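Local coordinates for SH3 domain-containing protein (Dictyostelium discoideum, PDB 4NQI) that remodels membranes through its N-terminal inverse BAR (I-BAR) domain, the part given here, to control osmoregulation, phagocytosis and cytokinesis, and probably binds phosphatidylinositol lipids, at the interface of chains A and B. Sequence-based numbering; all coordinates share one arbitrary frame. Chains: chain A/B, SH3 domain-containing protein.

Contact 1: the interface of chains A and B. Residues chain A 52, 55-56, 59; chain B 45, 48-49, 52.
A:Leu52 and B:Tyr45 meet because each sends its CG away from its own backbone N (chi1 180° and -177°), which points the leucine fork and the phenol ring across the dimer interface into each other. Both residues lie on copies of the same helix, 15-64, contributed once by each chain. The methyl CD1 of A:Leu52 sits over one face of the B:Tyr45 ring, toward its rim and 3.7 Å from the ring centroid, a CH-pi contact. The opposite face is approached more distantly by A:Leu59 CD2, so that two leucines of chain A bracket the ring. Between them the backbone of chain A meets the ring edge in plane through A:Ala55 C and A:Gly56 N, and A:Gly56 CA, a little out of the plane on the A:Leu59 side, lies 3.4 Å from B:Tyr45 CD1, a close approach that the missing side chain probably eases. The other branch of A:Leu52 points elsewhere, its CD2 meeting B:Leu52 CD2 at 3.6 Å, with the two side chains crossing at about a right angle. On the flank, B:Gln48 lends its aliphatic part, CB packing 3.9 Å from A:Leu52 CA, while its CG faces the A:Ala55 methyl. An alanine in place of B:Tyr45 would probably leave A:Leu52 CD1 without the ring face it rests on and open a gap beside A:Gly56. The patch thus illustrates knob-like packing between helices: one aromatic ring slotted among leucine, alanine and glycine helps hold together the two-fold symmetric dimer of the I-BAR domain.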
loop_
_atom_site.group_PDB
_atom_site.type_symbol
_atom_site.label_atom_id
_atom_site.label_comp_id
_atom_site.label_asym_id
_atom_site.label_seq_id
_atom_site.Cartn_x
_atom_site.Cartn_y
_atom_site.Cartn_z
ATOM N N LEU A 52 0.019 -6.998 6.543
ATOM C CA LEU A 52 -0.756 -5.785 6.301
ATOM C C LEU A 52 -2.086 -6.121 5.631
ATOM O O LEU A 52 -3.126 -5.569 5.993
ATOM C CB LEU A 52 0.033 -4.800 5.434
ATOM C CG LEU A 52 -0.696 -3.492 5.115
ATOM C CD1 LEU A 52 -1.077 -2.774 6.402
ATOM C CD2 LEU A 52 0.143 -2.590 4.224
ATOM N N ALA A 55 -4.443 -7.649 8.254
ATOM C CA ALA A 55 -4.923 -6.615 9.167
ATOM C C ALA A 55 -5.984 -5.759 8.481
ATOM O O ALA A 55 -6.927 -5.291 9.122
ATOM C CB ALA A 55 -3.773 -5.750 9.644
ATOM N N GLY A 56 -5.820 -5.556 7.175
ATOM C CA GLY A 56 -6.787 -4.814 6.387
ATOM C C GLY A 56 -8.137 -5.502 6.318
ATOM O O GLY A 56 -9.181 -4.845 6.398
ATOM N N LEU A 59 -10.006 -4.865 9.419
ATOM C CA LEU A 59 -10.522 -3.498 9.380
ATOM C C LEU A 59 -11.802 -3.408 8.556
ATOM O O LEU A 59 -12.785 -2.802 8.983
ATOM C CB LEU A 59 -9.461 -2.549 8.814
ATOM C CG LEU A 59 -9.834 -1.073 8.661
ATOM C CD1 LEU A 59 -10.292 -0.499 9.988
ATOM C CD2 LEU A 59 -8.654 -0.274 8.114
ATOM N N TYR B 45 -3.719 -2.002 11.748
ATOM C CA TYR B 45 -3.424 -1.806 10.333
ATOM C C TYR B 45 -2.287 -0.805 10.167
ATOM O O TYR B 45 -1.365 -1.022 9.378
ATOM C CB TYR B 45 -4.675 -1.317 9.596
ATOM C CG TYR B 45 -4.510 -1.156 8.098
ATOM C CD1 TYR B 45 -4.658 -2.238 7.246
ATOM C CD2 TYR B 45 -4.226 0.082 7.538
ATOM C CE1 TYR B 45 -4.516 -2.099 5.877
ATOM C CE2 TYR B 45 -4.081 0.231 6.169
ATOM C CZ TYR B 45 -4.227 -0.864 5.346
ATOM O OH TYR B 45 -4.087 -0.726 3.985
ATOM N N GLN B 48 1.087 -2.365 11.137
ATOM C CA GLN B 48 1.577 -3.258 10.091
ATOM C C GLN B 48 2.101 -2.486 8.880
ATOM O O GLN B 48 3.028 -2.934 8.204
ATOM C CB GLN B 48 0.490 -4.250 9.663
ATOM C CG GLN B 48 0.096 -5.251 10.748
ATOM C CD GLN B 48 1.271 -6.079 11.247
ATOM O OE1 GLN B 48 2.248 -6.300 10.526
ATOM N NE2 GLN B 48 1.179 -6.541 12.490
ATOM N N ALA B 49 1.508 -1.324 8.617
ATOM C CA ALA B 49 1.947 -0.466 7.519
ATOM C C ALA B 49 3.357 0.061 7.775
ATOM O O ALA B 49 4.194 0.089 6.867
ATOM C CB ALA B 49 0.975 0.684 7.319
ATOM N N LEU B 52 5.804 -2.824 7.224
ATOM C CA LEU B 52 6.056 -2.979 5.796
ATOM C C LEU B 52 6.975 -1.873 5.282
ATOM O O LEU B 52 7.829 -2.113 4.428
ATOM C CB LEU B 52 4.738 -2.976 5.016
ATOM C CG LEU B 52 4.845 -3.126 3.497
ATOM C CD1 LEU B 52 5.523 -4.438 3.133
ATOM C CD2 LEU B 52 3.475 -3.026 2.834
#

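Contact 2: the interface of chains A and B. Residues chain A 35, 185, 188-189, 192; chain B 74, 78, 223.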
loop_
_atom_site.group_PDB
_atom_site.type_symbol
_atom_site.label_atom_id
_atom_site.label_comp_id
_atom_site.label_asym_id
_atom_site.label_seq_id
_atom_site.Cartn_x
_atom_site.Cartn_y
_atom_site.Cartn_z
ATOM N N PHE A 35 23.395 -10.570 -3.942
ATOM C CA PHE A 35 22.090 -10.857 -4.530
ATOM C C PHE A 35 21.218 -11.728 -3.621
ATOM O O PHE A 35 19.989 -11.634 -3.655
ATOM C CB PHE A 35 22.250 -11.495 -5.914
ATOM C CG PHE A 35 22.539 -10.505 -7.009
ATOM C CD1 PHE A 35 23.839 -10.091 -7.273
ATOM C CD2 PHE A 35 21.508 -9.988 -7.778
ATOM C CE1 PHE A 35 24.101 -9.181 -8.282
ATOM C CE2 PHE A 35 21.764 -9.077 -8.788
ATOM C CZ PHE A 35 23.062 -8.673 -9.040
ATOM N N ARG A 185 26.118 -9.164 -17.709
ATOM C CA ARG A 185 24.995 -8.384 -18.219
ATOM C C ARG A 185 23.710 -9.207 -18.238
ATOM O O ARG A 185 22.656 -8.730 -17.812
ATOM C CB ARG A 185 25.300 -7.833 -19.613
ATOM C CG ARG A 185 26.370 -6.753 -19.616
ATOM C CD ARG A 185 26.228 -5.825 -20.810
ATOM N NE ARG A 185 26.471 -4.435 -20.435
ATOM C CZ ARG A 185 25.540 -3.485 -20.430
ATOM N NH1 ARG A 185 24.297 -3.764 -20.799
ATOM N NH2 ARG A 185 25.857 -2.251 -20.065
ATOM N N HIS A 188 22.328 -9.539 -14.672
ATOM C CA HIS A 188 21.665 -8.335 -14.190
ATOM C C HIS A 188 20.337 -8.098 -14.915
ATOM O O HIS A 188 19.371 -7.619 -14.318
ATOM C CB HIS A 188 22.588 -7.128 -14.353
ATOM C CG HIS A 188 23.818 -7.178 -13.501
ATOM N ND1 HIS A 188 23.939 -8.023 -12.410
ATOM C CD2 HIS A 188 24.976 -6.491 -13.569
ATOM C CE1 HIS A 188 25.118 -7.847 -11.854
ATOM N NE2 HIS A 188 25.775 -6.920 -12.534
ATOM N N ALA A 189 20.297 -8.426 -16.203
ATOM C CA ALA A 189 19.071 -8.305 -16.987
ATOM C C ALA A 189 17.983 -9.229 -16.440
ATOM O O ALA A 189 16.841 -8.807 -16.231
ATOM C CB ALA A 189 19.346 -8.609 -18.449
ATOM N N LEU A 192 16.528 -7.898 -13.171
ATOM C CA LEU A 192 15.585 -6.811 -13.399
ATOM C C LEU A 192 14.290 -7.311 -14.035
ATOM O O LEU A 192 13.198 -6.880 -13.660
ATOM C CB LEU A 192 16.226 -5.733 -14.274
ATOM C CG LEU A 192 17.361 -4.936 -13.628
ATOM C CD1 LEU A 192 18.019 -4.009 -14.639
ATOM C CD2 LEU A 192 16.847 -4.138 -12.437
ATOM N N PHE B 74 23.857 -0.658 -15.534
ATOM C CA PHE B 74 23.117 -1.530 -14.627
ATOM C C PHE B 74 23.246 -1.016 -13.194
ATOM O O PHE B 74 22.252 -0.932 -12.464
ATOM C CB PHE B 74 23.591 -2.983 -14.737
ATOM C CG PHE B 74 22.906 -3.766 -15.829
ATOM C CD1 PHE B 74 21.590 -4.188 -15.678
ATOM C CD2 PHE B 74 23.576 -4.088 -16.999
ATOM C CE1 PHE B 74 20.957 -4.913 -16.678
ATOM C CE2 PHE B 74 22.946 -4.811 -18.000
ATOM C CZ PHE B 74 21.637 -5.222 -17.838
ATOM N N PHE B 78 20.212 -0.050 -10.647
ATOM C CA PHE B 78 20.055 -0.553 -9.286
ATOM C C PHE B 78 19.863 0.594 -8.295
ATOM O O PHE B 78 18.967 0.555 -7.447
ATOM C CB PHE B 78 21.278 -1.385 -8.887
ATOM C CG PHE B 78 21.452 -2.645 -9.695
ATOM C CD1 PHE B 78 20.353 -3.307 -10.226
ATOM C CD2 PHE B 78 22.716 -3.173 -9.914
ATOM C CE1 PHE B 78 20.515 -4.471 -10.963
ATOM C CE2 PHE B 78 22.884 -4.335 -10.650
ATOM C CZ PHE B 78 21.781 -4.983 -11.174
ATOM N N LEU B 223 17.618 -1.364 -20.425
ATOM C CA LEU B 223 18.741 -2.139 -19.900
ATOM C C LEU B 223 18.659 -3.605 -20.323
ATOM O O LEU B 223 19.653 -4.190 -20.760
ATOM C CB LEU B 223 18.788 -2.046 -18.372
ATOM C CG LEU B 223 19.549 -0.877 -17.745
ATOM C CD1 LEU B 223 19.468 -0.937 -16.227
ATOM C CD2 LEU B 223 20.997 -0.889 -18.192
#
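Helix 160-225 of chain A packs here against the start of helix 72-140 of chain B, with A:Phe35 of helix 15-64 and B:Leu223 of helix 152-224 at the margins. B:Phe74 is the centrepiece. Its ring receives the CB of A:His188 over one face, 3.6 Å from the centroid, while B:Leu223 CD2 of its own chain covers the centre of the opposite face. The imidazole beyond that CB stands edge-to-face with both neighbouring phenylalanines, its plane turned 61° from the B:Phe74 ring and 82° from that of B:Phe78. The first torsion of A:His188 (chi1 -66°, CG anti to the carbonyl carbon) carries the ring toward B:Phe78, and the second turns one imidazole face to the rim of that ring, whose CZ lies 3.8 Å from A:His188 CG. At the far rim of B:Phe74, A:Arg185 brings its guanidinium in at a slant to the ring, with NH1 3.3 Å from CE2. One helical turn beyond A:His188, A:Leu192 divides its two methyls: CD1 touches B:Phe74 CE1 and, at 3.7 Å, B:Leu223 CD1, whereas CD2 reaches B:Phe78 CE1 at 4.0 Å. The histidine and leucine therefore grip the aromatic pair from successive turns. This aromatic cluster is a worked case of how side chains spaced along one helix can clasp a partner, and it helps fasten the elongated I-BAR dimer.

About 32 Å separates the centres of contact 1 and contact 2, both of which belong to the same two-fold symmetric interface and recur with the chains exchanged. They have no residue in common, yet helix 15-64 of chain A runs through both, central to contact 1 and marginal in contact 2. Contact 1 pairs like helices from the two chains, whereas contact 2 joins mainly unlike ones. Largely apolar patches spaced along the shared length are likely to align the long helices and resist pivoting of one chain on the other, as suits a dimer whose elongated shape probably guides membrane curvature.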